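Local coordinates for DUF1573 domain-containing protein (Porphyromonas gingivalis, PDB 2QSV) that is of unknown function, perhaps linked to cysteine-type peptidase activity, and in this C-terminal part consists of two immunoglobulin-like beta-sandwich domains, at residues 15-20 and 103-108; 37-42 and 49-54. One frame throughout, in Å; residues are numbered along the deposited sequence.

Contact 1. Residues 15-20 and 103-108; sequences SMPEDE and LPLVDN
Met16, a selenomethionine, sets CG anti to its carbonyl carbon (chi1 -63°), and its extended chain then runs past Val106 to the oxygen end of the Asp107 carbonyl; opposite it, Val106 holds CG2 between its own backbone N and carbonyl carbon, turned to Met16. Met16 CG meets Val106 CG2 at 3.9 Å, and Met16 CG and CE bracket Asp107 O, with 3.5 Å from each carbon to the oxygen. Met16 SE, between these two carbons, lies 4.0 Å from Asn108 OD1, the two side chains crossing at about a right angle. On the backbone, Ser15 makes a single bridge to Leu105, both chains running the same way. Ser15 N donates to Pro104 O (3.0 Å), and Ser15 O takes the amide of Val106, Val106 N to Ser15 O being 2.8 Å and nearly straight (172° at the hydrogen). Ser15 O also receives a CA-H contact from Leu105. Leu105 CD1 reaches Ser15 O (3.4 Å) and lies near Pro17 N, while Leu103 CD1 lies against the CB and OG of Ser15, whose hydroxyl is hydrogen-bonded to Pro13 O. Past the bridge the loop folds into a type I turn, Met16 to Asp19, closed by Asp19 N to Met16 O. The carboxylate of Asp19 comes back to the turn's first residue, where Met16 N donates to Asp19 OD2 (3.0 Å) from above the carboxylate plane. The bridge thus carries on, beyond strand 9-11, the parallel pairing of that strand with strand 94-105. On its other edge strand 94-105 pairs with strand 76-87; Ile203 of strand 195-204 in the second domain meets Pro104 and Val106, and Asp107 OD2 is hydrogen-bonded to His153 NE2.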
loop_
_atom_site.group_PDB
_atom_site.type_symbol
_atom_site.label_atom_id
_atom_site.label_comp_id
_atom_site.label_asym_id
_atom_site.label_seq_id
_atom_site.Cartn_x
_atom_site.Cartn_y
_atom_site.Cartn_z
ATOM N N SER A 15 6.673 -8.082 -5.452
ATOM C CA SER A 15 7.402 -8.153 -6.719
ATOM C C SER A 15 8.828 -7.687 -6.604
ATOM O O SER A 15 9.126 -6.757 -5.833
ATOM C CB SER A 15 6.751 -7.229 -7.758
ATOM O OG SER A 15 5.416 -7.584 -8.018
HETATM N N MSE A 16 9.681 -8.304 -7.423
HETATM C CA MSE A 16 11.035 -7.814 -7.676
HETATM C C MSE A 16 11.060 -6.932 -8.936
HETATM O O MSE A 16 10.120 -6.980 -9.744
HETATM C CB MSE A 16 11.991 -8.979 -7.801
HETATM C CG MSE A 16 12.088 -9.775 -6.529
HETATM SE SE MSE A 16 13.250 -11.293 -6.835
HETATM C CE MSE A 16 13.364 -11.954 -5.027
ATOM N N PRO A 17 12.107 -6.085 -9.092
ATOM C CA PRO A 17 12.049 -5.110 -10.189
ATOM C C PRO A 17 11.797 -5.686 -11.572
ATOM O O PRO A 17 11.239 -4.991 -12.406
ATOM C CB PRO A 17 13.428 -4.459 -10.155
ATOM C CG PRO A 17 13.842 -4.563 -8.733
ATOM C CD PRO A 17 13.320 -5.915 -8.266
ATOM N N GLU A 18 12.212 -6.928 -11.819
ATOM C CA GLU A 18 12.044 -7.552 -13.134
ATOM C C GLU A 18 10.747 -8.343 -13.299
ATOM O O GLU A 18 10.450 -8.838 -14.401
ATOM C CB GLU A 18 13.231 -8.468 -13.457
ATOM C CG GLU A 18 14.546 -7.725 -13.719
ATOM C CD GLU A 18 14.550 -6.894 -15.029
ATOM O OE1 GLU A 18 13.468 -6.413 -15.474
ATOM O OE2 GLU A 18 15.655 -6.705 -15.616
ATOM N N ASP A 19 9.983 -8.484 -12.220
ATOM C CA ASP A 19 8.694 -9.164 -12.302
ATOM C C ASP A 19 7.732 -8.514 -13.294
ATOM O O ASP A 19 7.726 -7.305 -13.494
ATOM C CB ASP A 19 8.057 -9.331 -10.921
ATOM C CG ASP A 19 8.725 -10.419 -10.123
ATOM O OD1 ASP A 19 9.539 -11.148 -10.716
ATOM O OD2 ASP A 19 8.482 -10.575 -8.921
ATOM N N GLU A 20 6.952 -9.368 -13.936
ATOM C CA GLU A 20 5.813 -8.951 -14.730
ATOM C C GLU A 20 4.599 -9.178 -13.849
ATOM O O GLU A 20 4.700 -9.808 -12.794
ATOM C CB GLU A 20 5.744 -9.786 -16.008
ATOM C CG GLU A 20 7.072 -9.797 -16.760
ATOM C CD GLU A 20 6.920 -9.717 -18.279
ATOM O OE1 GLU A 20 6.504 -10.731 -18.905
ATOM O OE2 GLU A 20 7.244 -8.640 -18.844
ATOM N N LEU A 103 2.095 -1.264 -4.778
ATOM C CA LEU A 103 3.125 -2.213 -5.156
ATOM C C LEU A 103 4.062 -2.444 -3.963
ATOM O O LEU A 103 4.726 -1.496 -3.510
ATOM C CB LEU A 103 3.940 -1.674 -6.357
ATOM C CG LEU A 103 5.187 -2.458 -6.808
ATOM C CD1 LEU A 103 4.811 -3.894 -7.235
ATOM C CD2 LEU A 103 5.906 -1.697 -7.925
ATOM N N PRO A 104 4.108 -3.695 -3.449
ATOM C CA PRO A 104 5.173 -4.120 -2.519
ATOM C C PRO A 104 6.423 -4.515 -3.285
ATOM O O PRO A 104 6.562 -5.659 -3.689
ATOM C CB PRO A 104 4.562 -5.346 -1.773
ATOM C CG PRO A 104 3.085 -5.531 -2.397
ATOM C CD PRO A 104 3.142 -4.783 -3.725
ATOM N N LEU A 105 7.321 -3.551 -3.502
ATOM C CA LEU A 105 8.506 -3.766 -4.312
ATOM C C LEU A 105 9.641 -4.194 -3.371
ATOM O O LEU A 105 9.975 -3.472 -2.401
ATOM C CB LEU A 105 8.871 -2.498 -5.110
ATOM C CG LEU A 105 10.103 -2.632 -6.014
ATOM C CD1 LEU A 105 9.937 -3.698 -7.121
ATOM C CD2 LEU A 105 10.558 -1.278 -6.641
ATOM N N VAL A 106 10.203 -5.381 -3.610
ATOM C CA VAL A 106 11.263 -5.920 -2.734
ATOM C C VAL A 106 12.623 -5.989 -3.466
ATOM O O VAL A 106 12.686 -5.769 -4.673
ATOM C CB VAL A 106 10.858 -7.321 -2.077
ATOM C CG1 VAL A 106 9.547 -7.184 -1.246
ATOM C CG2 VAL A 106 10.730 -8.424 -3.116
ATOM N N ASP A 107 13.687 -6.326 -2.738
ATOM C CA ASP A 107 15.017 -6.550 -3.328
ATOM C C ASP A 107 15.112 -7.721 -4.302
ATOM O O ASP A 107 14.420 -8.750 -4.175
ATOM C CB ASP A 107 16.061 -6.761 -2.228
ATOM C CG ASP A 107 16.290 -5.495 -1.395
ATOM O OD1 ASP A 107 16.966 -4.579 -1.905
ATOM O OD2 ASP A 107 15.769 -5.395 -0.253
ATOM N N ASN A 108 16.011 -7.572 -5.268
ATOM C CA ASN A 108 16.444 -8.734 -6.050
ATOM C C ASN A 108 17.422 -9.608 -5.259
ATOM O O ASN A 108 18.657 -9.475 -5.389
ATOM C CB ASN A 108 17.013 -8.283 -7.408
ATOM C CG ASN A 108 17.377 -9.458 -8.315
ATOM O OD1 ASN A 108 16.975 -10.601 -8.094
ATOM N ND2 ASN A 108 18.191 -9.175 -9.314
#

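Contact 2. Residues 37-42 and 49-54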
loop_
_atom_site.group_PDB
_atom_site.type_symbol
_atom_site.label_atom_id
_atom_site.label_comp_id
_atom_site.label_asym_id
_atom_site.label_seq_id
_atom_site.Cartn_x
_atom_site.Cartn_y
_atom_site.Cartn_z
ATOM N N VAL A 37 -14.406 8.794 -21.135
ATOM C CA VAL A 37 -13.469 8.455 -20.051
ATOM C C VAL A 37 -12.021 8.613 -20.487
ATOM O O VAL A 37 -11.609 8.076 -21.511
ATOM C CB VAL A 37 -13.702 7.036 -19.487
ATOM C CG1 VAL A 37 -12.792 6.787 -18.273
ATOM C CG2 VAL A 37 -15.152 6.853 -19.086
ATOM N N ALA A 38 -11.267 9.383 -19.709
ATOM C CA ALA A 38 -9.839 9.481 -19.903
ATOM C C ALA A 38 -9.125 9.071 -18.611
ATOM O O ALA A 38 -9.481 9.504 -17.519
ATOM C CB ALA A 38 -9.451 10.883 -20.336
ATOM N N VAL A 39 -8.146 8.188 -18.756
ATOM C CA VAL A 39 -7.193 7.880 -17.701
ATOM C C VAL A 39 -6.139 8.982 -17.780
ATOM O O VAL A 39 -5.229 8.943 -18.606
ATOM C CB VAL A 39 -6.547 6.485 -17.906
ATOM C CG1 VAL A 39 -5.578 6.168 -16.769
ATOM C CG2 VAL A 39 -7.624 5.396 -18.008
ATOM N N VAL A 40 -6.279 9.981 -16.920
ATOM C CA VAL A 40 -5.444 11.187 -17.023
ATOM C C VAL A 40 -4.064 11.080 -16.338
ATOM O O VAL A 40 -3.151 11.844 -16.653
ATOM C CB VAL A 40 -6.221 12.473 -16.583
ATOM C CG1 VAL A 40 -7.373 12.760 -17.562
ATOM C CG2 VAL A 40 -6.768 12.337 -15.190
ATOM N N SER A 41 -3.917 10.138 -15.411
ATOM C CA SER A 41 -2.627 9.900 -14.765
ATOM C C SER A 41 -2.506 8.418 -14.410
ATOM O O SER A 41 -3.461 7.832 -13.927
ATOM C CB SER A 41 -2.494 10.768 -13.512
ATOM O OG SER A 41 -1.165 10.787 -13.033
ATOM N N LEU A 42 -1.341 7.826 -14.694
ATOM C CA LEU A 42 -1.025 6.436 -14.360
ATOM C C LEU A 42 0.079 6.418 -13.323
ATOM O O LEU A 42 0.961 7.242 -13.400
ATOM C CB LEU A 42 -0.445 5.692 -15.574
ATOM C CG LEU A 42 -1.271 5.178 -16.748
ATOM C CD1 LEU A 42 -0.323 4.710 -17.864
ATOM C CD2 LEU A 42 -2.192 4.039 -16.306
ATOM N N ASP A 49 -2.244 0.877 -22.250
ATOM C CA ASP A 49 -2.555 1.425 -23.579
ATOM C C ASP A 49 -4.027 1.836 -23.686
ATOM O O ASP A 49 -4.346 2.815 -24.349
ATOM C CB ASP A 49 -2.105 0.478 -24.691
ATOM C CG ASP A 49 -0.586 0.311 -24.726
ATOM O OD1 ASP A 49 -0.115 -0.823 -24.950
ATOM O OD2 ASP A 49 0.141 1.316 -24.510
ATOM N N ASP A 50 -4.910 1.133 -22.984
ATOM C CA ASP A 50 -6.313 1.530 -22.904
ATOM C C ASP A 50 -6.492 2.811 -22.068
ATOM O O ASP A 50 -6.955 2.751 -20.920
ATOM C CB ASP A 50 -7.144 0.388 -22.313
ATOM C CG ASP A 50 -8.574 0.370 -22.828
ATOM O OD1 ASP A 50 -8.879 1.125 -23.788
ATOM O OD2 ASP A 50 -9.400 -0.413 -22.279
ATOM N N ARG A 51 -6.156 3.966 -22.661
ATOM C CA ARG A 51 -6.087 5.244 -21.921
ATOM C C ARG A 51 -7.161 6.285 -22.222
ATOM O O ARG A 51 -7.371 7.205 -21.431
ATOM C CB ARG A 51 -4.718 5.901 -22.098
ATOM C CG ARG A 51 -3.651 5.283 -21.229
ATOM C CD ARG A 51 -2.516 6.226 -21.009
ATOM N NE ARG A 51 -2.887 7.221 -20.015
ATOM C CZ ARG A 51 -2.021 7.962 -19.344
ATOM N NH1 ARG A 51 -0.721 7.811 -19.549
ATOM N NH2 ARG A 51 -2.459 8.851 -18.466
ATOM N N ALA A 52 -7.811 6.175 -23.375
ATOM C CA ALA A 52 -8.822 7.157 -23.785
ATOM C C ALA A 52 -9.904 6.455 -24.592
ATOM O O ALA A 52 -9.745 6.209 -25.787
ATOM C CB ALA A 52 -8.186 8.320 -24.584
ATOM N N PHE A 53 -10.995 6.117 -23.921
ATOM C CA PHE A 53 -12.034 5.310 -24.528
ATOM C C PHE A 53 -13.441 5.873 -24.341
ATOM O O PHE A 53 -13.664 6.714 -23.459
ATOM C CB PHE A 53 -11.977 3.891 -23.979
ATOM C CG PHE A 53 -11.960 3.812 -22.483
ATOM C CD1 PHE A 53 -10.750 3.880 -21.782
ATOM C CD2 PHE A 53 -13.146 3.634 -21.770
ATOM C CE1 PHE A 53 -10.725 3.786 -20.403
ATOM C CE2 PHE A 53 -13.133 3.531 -20.380
ATOM C CZ PHE A 53 -11.913 3.606 -19.695
ATOM N N ARG A 54 -14.381 5.404 -25.173
ATOM C CA ARG A 54 -15.829 5.621 -24.952
ATOM C C ARG A 54 -16.571 4.437 -24.328
ATOM O O ARG A 54 -16.288 3.274 -24.633
ATOM C CB ARG A 54 -16.531 5.955 -26.258
ATOM C CG ARG A 54 -17.123 7.343 -26.309
ATOM C CD ARG A 54 -16.423 8.173 -27.379
ATOM N NE ARG A 54 -17.340 9.163 -27.955
ATOM C CZ ARG A 54 -16.969 10.271 -28.602
ATOM N NH1 ARG A 54 -15.675 10.576 -28.767
ATOM N NH2 ARG A 54 -17.907 11.088 -29.087
#
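Val39 O is gripped by two nitrogens of Arg51, whose guanidinium comes side-on: NH2 stands 2.8 Å from Val39 O and NE 3.2 Å from the same oxygen. The motif is an antiparallel strand pair at one margin of a five-stranded sheet in the first immunoglobulin-like domain, with 52-55 the outermost strand and 35-41 its neighbour. Both donors approach from one face of the carbonyl plane, and the oxygen lies in the guanidinium plane, so the two bonds fix the rotation of the group. Leu42 covers one face of it, CG sitting 3.8 Å above the plane over its centre and the two side chains meeting tip to tip. The bend at chi3 (77°) turns NE out of the line of the chain toward this carbonyl. Val37 and Phe53 form the hydrogen-bonded pair, each amide donating to the other's carbonyl; Ala38 and Ala52 are the non-hydrogen-bonded pair. The ladder goes on with Val39 N to Arg51 O at 3.0 Å, and Arg51's side chain then bonds the carbonyl just beyond the backbone pairing. Before the strand, Asp50 centres an inverse gamma turn and makes a salt bridge with Arg61 of strand 61-67. Val37 and Phe53 share a face of the sheet, where Phe53 touches Leu63; Val39 touches Leu82 and Leu84 of strand 76-87. The side chains of Val37 and Phe53 lie side by side, pointing the same way: Val37 CB stands over the Phe53 ring, 4.1 Å from its centroid in a CH-pi contact, and Val37 CG1 touches Phe53 CZ at 3.6 Å.

How the contacts relate
Both contacts belong to the first domain and border one five-stranded mixed sheet from its two ends: contact 1 prolongs the edge where strand 9-11 meets strand 94-105, and contact 2 pairs strand 35-41 with the outermost strand 52-55. Strand 76-87 lies between, bonded to 94-105 on one side and to 35-41 on the other. Along the chain 37-54 is nested within the loop that contact 1 closes. Their centres are 25 Å apart and their nearest atoms about 11 Å, without touching. Contact 1 faces the second domain, which holds the sodium ion at Thr157, Asn159 and Leu162; neither contact includes those residues.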